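Local coordinates for protein ORF10 (Moritella marina, PDB 6RIW) that probably extends acyl chains in polyunsaturated fatty acid synthesis, this piece being the ketosynthase and chain length factor didomain of a longer synthase, at residues T661-V673 and I868-L880. Numbering follows the deposited sequence.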
ATOM      1  N   THR A 661       0.009  -6.361   0.302  1.00 13.40           N
ATOM      2  CA  THR A 661       0.694  -5.555   1.307  1.00 11.84           C
ATOM      3  C   THR A 661      -0.327  -5.037   2.308  1.00 12.86           C
ATOM      4  O   THR A 661      -1.515  -4.910   2.001  1.00 10.26           O
ATOM      5  CB  THR A 661       1.485  -4.383   0.693  1.00 14.79           C
ATOM      6  OG1 THR A 661       0.589  -3.453   0.083  1.00 18.73           O
ATOM      7  CG2 THR A 661       2.482  -4.897  -0.333  1.00 17.59           C
ATOM      8  N   VAL A 662       0.155  -4.768   3.524  1.00 10.28           N
ATOM      9  CA  VAL A 662      -0.634  -4.248   4.629  1.00 10.75           C
ATOM     10  C   VAL A 662       0.147  -3.059   5.177  1.00 12.57           C
ATOM     11  O   VAL A 662       1.351  -3.180   5.431  1.00 12.58           O
ATOM     12  CB  VAL A 662      -0.838  -5.303   5.737  1.00 10.83           C
ATOM     13  CG1 VAL A 662      -1.506  -4.680   6.957  1.00 11.25           C
ATOM     14  CG2 VAL A 662      -1.693  -6.472   5.212  1.00 13.48           C
ATOM     15  N   SER A 663      -0.515  -1.918   5.327  1.00 10.31           N
ATOM     16  CA  SER A 663       0.151  -0.700   5.770  1.00 13.37           C
ATOM     17  C   SER A 663      -0.600  -0.121   6.959  1.00 13.04           C
ATOM     18  O   SER A 663      -1.794   0.181   6.862  1.00 12.67           O
ATOM     19  CB  SER A 663       0.243   0.318   4.625  1.00 13.01           C
ATOM     20  OG  SER A 663       0.952  -0.236   3.522  1.00 16.08           O
ATOM     21  N   ALA A 664       0.095   0.029   8.081  1.00 12.59           N
ATOM     22  CA  ALA A 664      -0.486   0.683   9.248  1.00 11.08           C
ATOM     23  C   ALA A 664       0.622   1.390  10.016  1.00 11.16           C
ATOM     24  O   ALA A 664       0.663   1.346  11.249  1.00 10.93           O
ATOM     25  CB  ALA A 664      -1.245  -0.306  10.143  1.00 10.28           C
ATOM     26  N   GLU A 665       1.551   2.010   9.289  1.00 11.18           N
ATOM     27  CA  GLU A 665       2.671   2.792   9.859  1.00 13.90           C
ATOM     28  C   GLU A 665       3.504   1.851  10.744  1.00 11.99           C
ATOM     29  O   GLU A 665       3.756   0.695  10.361  1.00  9.99           O
ATOM     30  CB  GLU A 665       2.119   4.034  10.562  1.00 13.11           C
ATOM     31  CG  GLU A 665       1.319   4.976   9.628  1.00 14.13           C
ATOM     32  CD  GLU A 665       2.105   5.375   8.387  1.00 17.11           C
ATOM     33  OE1 GLU A 665       3.340   5.596   8.510  1.00 17.62           O
ATOM     34  OE2 GLU A 665       1.509   5.441   7.278  1.00 17.60           O
ATOM     35  N   GLU A 666       3.972   2.299  11.916  1.00  9.98           N
ATOM     36  CA  GLU A 666       4.837   1.431  12.713  1.00 11.99           C
ATOM     37  C   GLU A 666       4.119   0.157  13.140  1.00 10.95           C
ATOM     38  O   GLU A 666       4.769  -0.865  13.376  1.00 12.58           O
ATOM     39  CB  GLU A 666       5.356   2.172  13.956  1.00 11.45           C
ATOM     40  CG  GLU A 666       6.372   3.277  13.629  1.00 11.63           C
ATOM     41  CD  GLU A 666       5.717   4.661  13.489  1.00 15.63           C
ATOM     42  OE1 GLU A 666       4.585   4.754  12.948  1.00 14.24           O
ATOM     43  OE2 GLU A 666       6.345   5.670  13.902  1.00 16.14           O
ATOM     44  N   ASN A 667       2.786   0.187  13.244  1.00 10.89           N
ATOM     45  CA  ASN A 667       2.029  -1.001  13.628  1.00 12.60           C
ATOM     46  C   ASN A 667       1.684  -1.914  12.447  1.00 11.36           C
ATOM     47  O   ASN A 667       0.864  -2.827  12.597  1.00 10.99           O
ATOM     48  CB  ASN A 667       0.767  -0.585  14.392  1.00 14.49           C
ATOM     49  CG  ASN A 667       1.076  -0.226  15.850  1.00 16.79           C
ATOM     50  OD1 ASN A 667       1.920  -0.856  16.486  1.00 18.08           O
ATOM     51  ND2 ASN A 667       0.447   0.826  16.353  1.00 21.29           N
ATOM     52  N   SER A 668       2.320  -1.727  11.291  1.00 10.23           N
ATOM     53  CA  SER A 668       2.010  -2.563  10.132  1.00 10.87           C
ATOM     54  C   SER A 668       2.132  -4.060  10.442  1.00 10.19           C
ATOM     55  O   SER A 668       1.246  -4.851  10.098  1.00 11.50           O
ATOM     56  CB  SER A 668       2.943  -2.206   8.973  1.00  9.41           C
ATOM     57  OG  SER A 668       2.712  -0.889   8.489  1.00  9.30           O
ATOM     58  N   VAL A 669       3.243  -4.472  11.057  1.00 11.32           N
ATOM     59  CA  VAL A 669       3.460  -5.899  11.306  1.00  9.18           C
ATOM     60  C   VAL A 669       2.446  -6.443  12.306  1.00 11.29           C
ATOM     61  O   VAL A 669       1.948  -7.566  12.150  1.00 10.79           O
ATOM     62  CB  VAL A 669       4.902  -6.155  11.782  1.00 10.32           C
ATOM     63  CG1 VAL A 669       5.043  -7.618  12.298  1.00 11.94           C
ATOM     64  CG2 VAL A 669       5.900  -5.910  10.644  1.00  9.89           C
ATOM     65  N   TYR A 670       2.125  -5.676  13.352  1.00 11.11           N
ATOM     66  CA  TYR A 670       1.158  -6.174  14.329  1.00 10.69           C
ATOM     67  C   TYR A 670      -0.248  -6.276  13.734  1.00 12.03           C
ATOM     68  O   TYR A 670      -0.993  -7.200  14.075  1.00 12.74           O
ATOM     69  CB  TYR A 670       1.190  -5.280  15.586  1.00 12.20           C
ATOM     70  CG  TYR A 670       2.575  -5.182  16.220  1.00 11.34           C
ATOM     71  CD1 TYR A 670       3.447  -6.259  16.200  1.00 13.95           C
ATOM     72  CD2 TYR A 670       3.015  -4.002  16.818  1.00 13.56           C
ATOM     73  CE1 TYR A 670       4.726  -6.180  16.771  1.00 12.01           C
ATOM     74  CE2 TYR A 670       4.296  -3.914  17.393  1.00 16.86           C
ATOM     75  CZ  TYR A 670       5.133  -5.005  17.368  1.00 14.49           C
ATOM     76  OH  TYR A 670       6.394  -4.907  17.939  1.00 15.53           O
ATOM     77  N   ARG A 671      -0.627  -5.374  12.819  1.00 10.90           N
ATOM     78  CA  ARG A 671      -1.887  -5.581  12.107  1.00 10.26           C
ATOM     79  C   ARG A 671      -1.848  -6.835  11.229  1.00 11.15           C
ATOM     80  O   ARG A 671      -2.885  -7.485  11.044  1.00 12.04           O
ATOM     81  CB  ARG A 671      -2.255  -4.355  11.265  1.00 12.70           C
ATOM     82  CG  ARG A 671      -2.607  -3.097  12.091  1.00 12.97           C
ATOM     83  CD  ARG A 671      -3.943  -3.216  12.854  1.00 17.36           C
ATOM     84  NE  ARG A 671      -4.251  -1.975  13.581  1.00 17.24           N
ATOM     85  CZ  ARG A 671      -5.233  -1.852  14.478  1.00 21.73           C
ATOM     86  NH1 ARG A 671      -5.438  -0.681  15.081  1.00 18.20           N
ATOM     87  NH2 ARG A 671      -6.018  -2.894  14.769  1.00 18.59           N
ATOM     88  N   CYS A 672      -0.685  -7.184  10.666  1.00 12.03           N
ATOM     89  CA  CYS A 672      -0.568  -8.440   9.915  1.00 11.59           C
ATOM     90  C   CYS A 672      -0.760  -9.647  10.817  1.00 11.48           C
ATOM     91  O   CYS A 672      -1.348 -10.659  10.405  1.00 12.38           O
ATOM     92  CB  CYS A 672       0.803  -8.543   9.236  1.00 10.61           C
ATOM     93  SG  CYS A 672       1.022  -7.456   7.810  1.00 13.57           S
ATOM     94  N   VAL A 673      -0.206  -9.599  12.027  1.00 11.04           N
ATOM     95  CA  VAL A 673      -0.402 -10.709  12.960  1.00 11.26           C
ATOM     96  C   VAL A 673      -1.892 -10.903  13.237  1.00 13.83           C
ATOM     97  O   VAL A 673      -2.416 -12.025  13.206  1.00 12.57           O
ATOM     98  CB  VAL A 673       0.401 -10.453  14.246  1.00 10.56           C
ATOM     99  CG1 VAL A 673       0.083 -11.503  15.315  1.00 12.41           C
ATOM    100  CG2 VAL A 673       1.918 -10.402  13.936  1.00 12.39           C
ATOM    101  N   ILE A 868       5.368  -7.382  24.242  1.00 13.31           N
ATOM    102  CA  ILE A 868       5.857  -6.410  23.265  1.00 12.70           C
ATOM    103  C   ILE A 868       4.839  -5.285  23.171  1.00 13.59           C
ATOM    104  O   ILE A 868       3.636  -5.543  23.051  1.00 13.88           O
ATOM    105  CB  ILE A 868       6.066  -7.051  21.879  1.00 14.63           C
ATOM    106  CG1 ILE A 868       6.885  -8.346  21.998  1.00 11.99           C
ATOM    107  CG2 ILE A 868       6.683  -6.023  20.887  1.00 13.76           C
ATOM    108  CD1 ILE A 868       7.126  -9.054  20.622  1.00 12.51           C
ATOM    109  N   ASN A 869       5.321  -4.040  23.183  1.00 12.78           N
ATOM    110  CA  ASN A 869       4.471  -2.870  23.033  1.00 13.03           C
ATOM    111  C   ASN A 869       4.793  -2.156  21.723  1.00 13.89           C
ATOM    112  O   ASN A 869       5.937  -2.156  21.268  1.00 15.31           O
ATOM    113  CB  ASN A 869       4.653  -1.912  24.222  1.00 16.45           C
ATOM    114  CG  ASN A 869       3.494  -0.944  24.373  1.00 18.71           C
ATOM    115  OD1 ASN A 869       2.333  -1.353  24.441  1.00 18.32           O
ATOM    116  ND2 ASN A 869       3.802   0.354  24.401  1.00 17.15           N
ATOM    117  N   GLY A 870       3.767  -1.580  21.100  1.00 12.92           N
ATOM    118  CA  GLY A 870       3.919  -0.857  19.849  1.00 15.08           C
ATOM    119  C   GLY A 870       3.113   0.427  19.814  1.00 15.38           C
ATOM    120  O   GLY A 870       1.959   0.453  20.264  1.00 14.86           O
ATOM    121  N   LEU A 871       3.734   1.509  19.325  1.00 12.37           N
ATOM    122  CA  LEU A 871       3.090   2.794  19.116  1.00 13.76           C
ATOM    123  C   LEU A 871       3.447   3.247  17.715  1.00 14.21           C
ATOM    124  O   LEU A 871       4.305   2.654  17.058  1.00 15.25           O
ATOM    125  CB  LEU A 871       3.530   3.859  20.147  1.00 14.16           C
ATOM    126  CG  LEU A 871       3.242   3.522  21.619  1.00 14.89           C
ATOM    127  CD1 LEU A 871       3.925   4.536  22.540  1.00 20.37           C
ATOM    128  CD2 LEU A 871       1.736   3.531  21.876  1.00 19.09           C
ATOM    129  N   GLY A 872       2.790   4.292  17.231  1.00 15.20           N
ATOM    130  CA  GLY A 872       3.231   4.839  15.959  1.00 15.93           C
ATOM    131  C   GLY A 872       2.289   5.905  15.437  1.00 15.06           C
ATOM    132  O   GLY A 872       1.369   6.359  16.123  1.00 15.23           O
ATOM    133  N   ARG A 873       2.542   6.285  14.194  1.00 14.81           N
ATOM    134  CA  ARG A 873       1.756   7.350  13.602  1.00 15.52           C
ATOM    135  C   ARG A 873       0.350   6.909  13.236  1.00 15.75           C
ATOM    136  O   ARG A 873      -0.441   7.752  12.797  1.00 16.02           O
ATOM    137  CB  ARG A 873       2.479   7.899  12.375  1.00 14.68           C
ATOM    138  CG  ARG A 873       3.741   8.696  12.718  1.00 19.56           C
ATOM    139  CD  ARG A 873       3.384   9.903  13.626  1.00 19.87           C
ATOM    140  NE  ARG A 873       2.593  10.899  12.898  1.00 23.24           N
ATOM    141  CZ  ARG A 873       1.972  11.932  13.464  1.00 23.30           C
ATOM    142  NH1 ARG A 873       2.030  12.122  14.782  1.00 22.12           N
ATOM    143  NH2 ARG A 873       1.309  12.797  12.714  1.00 22.06           N
ATOM    144  N   ASP A 874       0.014   5.628  13.384  1.00 13.38           N
ATOM    145  CA  ASP A 874      -1.371   5.214  13.190  1.00 14.97           C
ATOM    146  C   ASP A 874      -2.248   5.537  14.394  1.00 16.08           C
ATOM    147  O   ASP A 874      -3.476   5.390  14.309  1.00 17.96           O
ATOM    148  CB  ASP A 874      -1.419   3.716  12.902  1.00 17.43           C
ATOM    149  CG  ASP A 874      -0.686   2.907  13.981  1.00 20.85           C
ATOM    150  OD1 ASP A 874       0.543   3.154  14.212  1.00 23.25           O
ATOM    151  OD2 ASP A 874      -1.338   2.040  14.600  1.00 23.43           O
ATOM    152  N   ASN A 875      -1.651   5.996  15.498  1.00 14.02           N
ATOM    153  CA  ASN A 875      -2.401   6.437  16.687  1.00 16.03           C
ATOM    154  C   ASN A 875      -3.197   5.281  17.300  1.00 17.87           C
ATOM    155  O   ASN A 875      -4.373   5.413  17.661  1.00 17.01           O
ATOM    156  CB  ASN A 875      -3.314   7.636  16.367  1.00 17.53           C
ATOM    157  CG  ASN A 875      -3.621   8.471  17.603  1.00 17.96           C
ATOM    158  OD1 ASN A 875      -3.122   8.189  18.693  1.00 17.85           O
ATOM    159  ND2 ASN A 875      -4.428   9.508  17.439  1.00 21.78           N
ATOM    160  N   SER A 876      -2.560   4.121  17.393  1.00 16.30           N
ATOM    161  CA  SER A 876      -3.101   3.050  18.217  1.00 14.07           C
ATOM    162  C   SER A 876      -1.950   2.357  18.928  1.00 17.75           C
ATOM    163  O   SER A 876      -0.788   2.413  18.502  1.00 14.92           O
ATOM    164  CB  SER A 876      -3.939   2.054  17.395  1.00 19.86           C
ATOM    165  OG  SER A 876      -3.136   1.390  16.453  1.00 27.90           O
ATOM    166  N   CYS A 877      -2.268   1.767  20.062  1.00 13.04           N
ATOM    167  CA  CYS A 877      -1.297   0.996  20.808  1.00 12.23           C
ATOM    168  C   CYS A 877      -1.537  -0.480  20.521  1.00 15.16           C
ATOM    169  O   CYS A 877      -2.677  -0.950  20.599  1.00 15.40           O
ATOM    170  CB  CYS A 877      -1.414   1.274  22.304  1.00 14.84           C
ATOM    171  SG  CYS A 877      -0.294   0.202  23.220  1.00 21.60           S
ATOM    172  N   ALA A 878      -0.480  -1.191  20.165  1.00 12.48           N
ATOM    173  CA  ALA A 878      -0.502  -2.636  20.024  1.00 14.31           C
ATOM    174  C   ALA A 878       0.234  -3.249  21.207  1.00 14.09           C
ATOM    175  O   ALA A 878       1.244  -2.708  21.671  1.00 14.09           O
ATOM    176  CB  ALA A 878       0.151  -3.085  18.704  1.00 17.01           C
ATOM    177  N   HIS A 879      -0.281  -4.366  21.707  1.00 11.28           N
ATOM    178  CA  HIS A 879       0.406  -5.104  22.762  1.00 13.56           C
ATOM    179  C   HIS A 879       0.332  -6.594  22.461  1.00 14.35           C
ATOM    180  O   HIS A 879      -0.749  -7.114  22.154  1.00 15.22           O
ATOM    181  CB  HIS A 879      -0.211  -4.800  24.135  1.00 12.91           C
ATOM    182  CG  HIS A 879       0.767  -4.868  25.273  1.00 15.78           C
ATOM    183  ND1 HIS A 879       1.647  -3.844  25.576  1.00 16.32           N
ATOM    184  CD2 HIS A 879       0.983  -5.836  26.198  1.00 16.72           C
ATOM    185  CE1 HIS A 879       2.370  -4.191  26.631  1.00 17.10           C
ATOM    186  NE2 HIS A 879       1.982  -5.394  27.031  1.00 16.83           N
ATOM    187  N   LEU A 880       1.475  -7.273  22.541  1.00 12.34           N
ATOM    188  CA  LEU A 880       1.550  -8.689  22.203  1.00 14.28           C
ATOM    189  C   LEU A 880       2.140  -9.461  23.369  1.00 16.59           C
ATOM    190  O   LEU A 880       2.996  -8.948  24.097  1.00 15.14           O
ATOM    191  CB  LEU A 880       2.429  -8.952  20.977  1.00 14.35           C
ATOM    192  CG  LEU A 880       1.960  -8.395  19.643  1.00 13.49           C
ATOM    193  CD1 LEU A 880       2.362  -6.943  19.515  1.00 17.58           C
ATOM    194  CD2 LEU A 880       2.594  -9.211  18.503  1.00 12.41           C
TER
HETATM  195  O   HOH W   1       4.436  -0.175  16.644  1.00 17.86           O
HETATM  196  O   HOH W   2       7.390  -2.773  19.228  1.00 26.14           O
HETATM  197  O   HOH W   3      -3.172   0.526  13.272  1.00 22.60           O
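Asn667 and Asp874 carry the polar half. Asn667 ND2 gives a straight bond to the syn lone pair of Asp874 OD2 (2.8 Å), although the amide and carboxylate planes stand 90° apart. Ser876 OG donates to that oxygen, and water 3 links it to Arg671 NE. With its CG set between the backbone N and the carbonyl carbon (chi1 53°), Asp874 points its carboxylate at Asn667. Arg671 NH2 has its salt bridge with Glu674. Glu666 OE1 accepts from Arg873 N (2.8 Å), from above the carboxylate plane. Water 1 bridges Asn667 OD1 to Leu871 O.

Both segments belong to the thiolase-like chain length factor domain. Glu665, between strand 659-663 and helix 668-682, probably occupies the place of the nucleophilic cysteine of a ketosynthase.

The apolar half centres on Tyr670. Leu880 CD1 makes a CH-pi contact, 3.6 Å from the Tyr670 ring centroid. Ala878 CB lies 3.5 Å from Tyr670 CD2. Phe770 of strand 763-772 touches Tyr670 and Ala878. Water 2 joins Tyr670 OH to Asn869 O. With an alanine in place of Tyr670, Leu880 would probably lose its ring and water 2 its hydroxyl partner. Gly870 CA lies at the ring edge, where a side chain would clash.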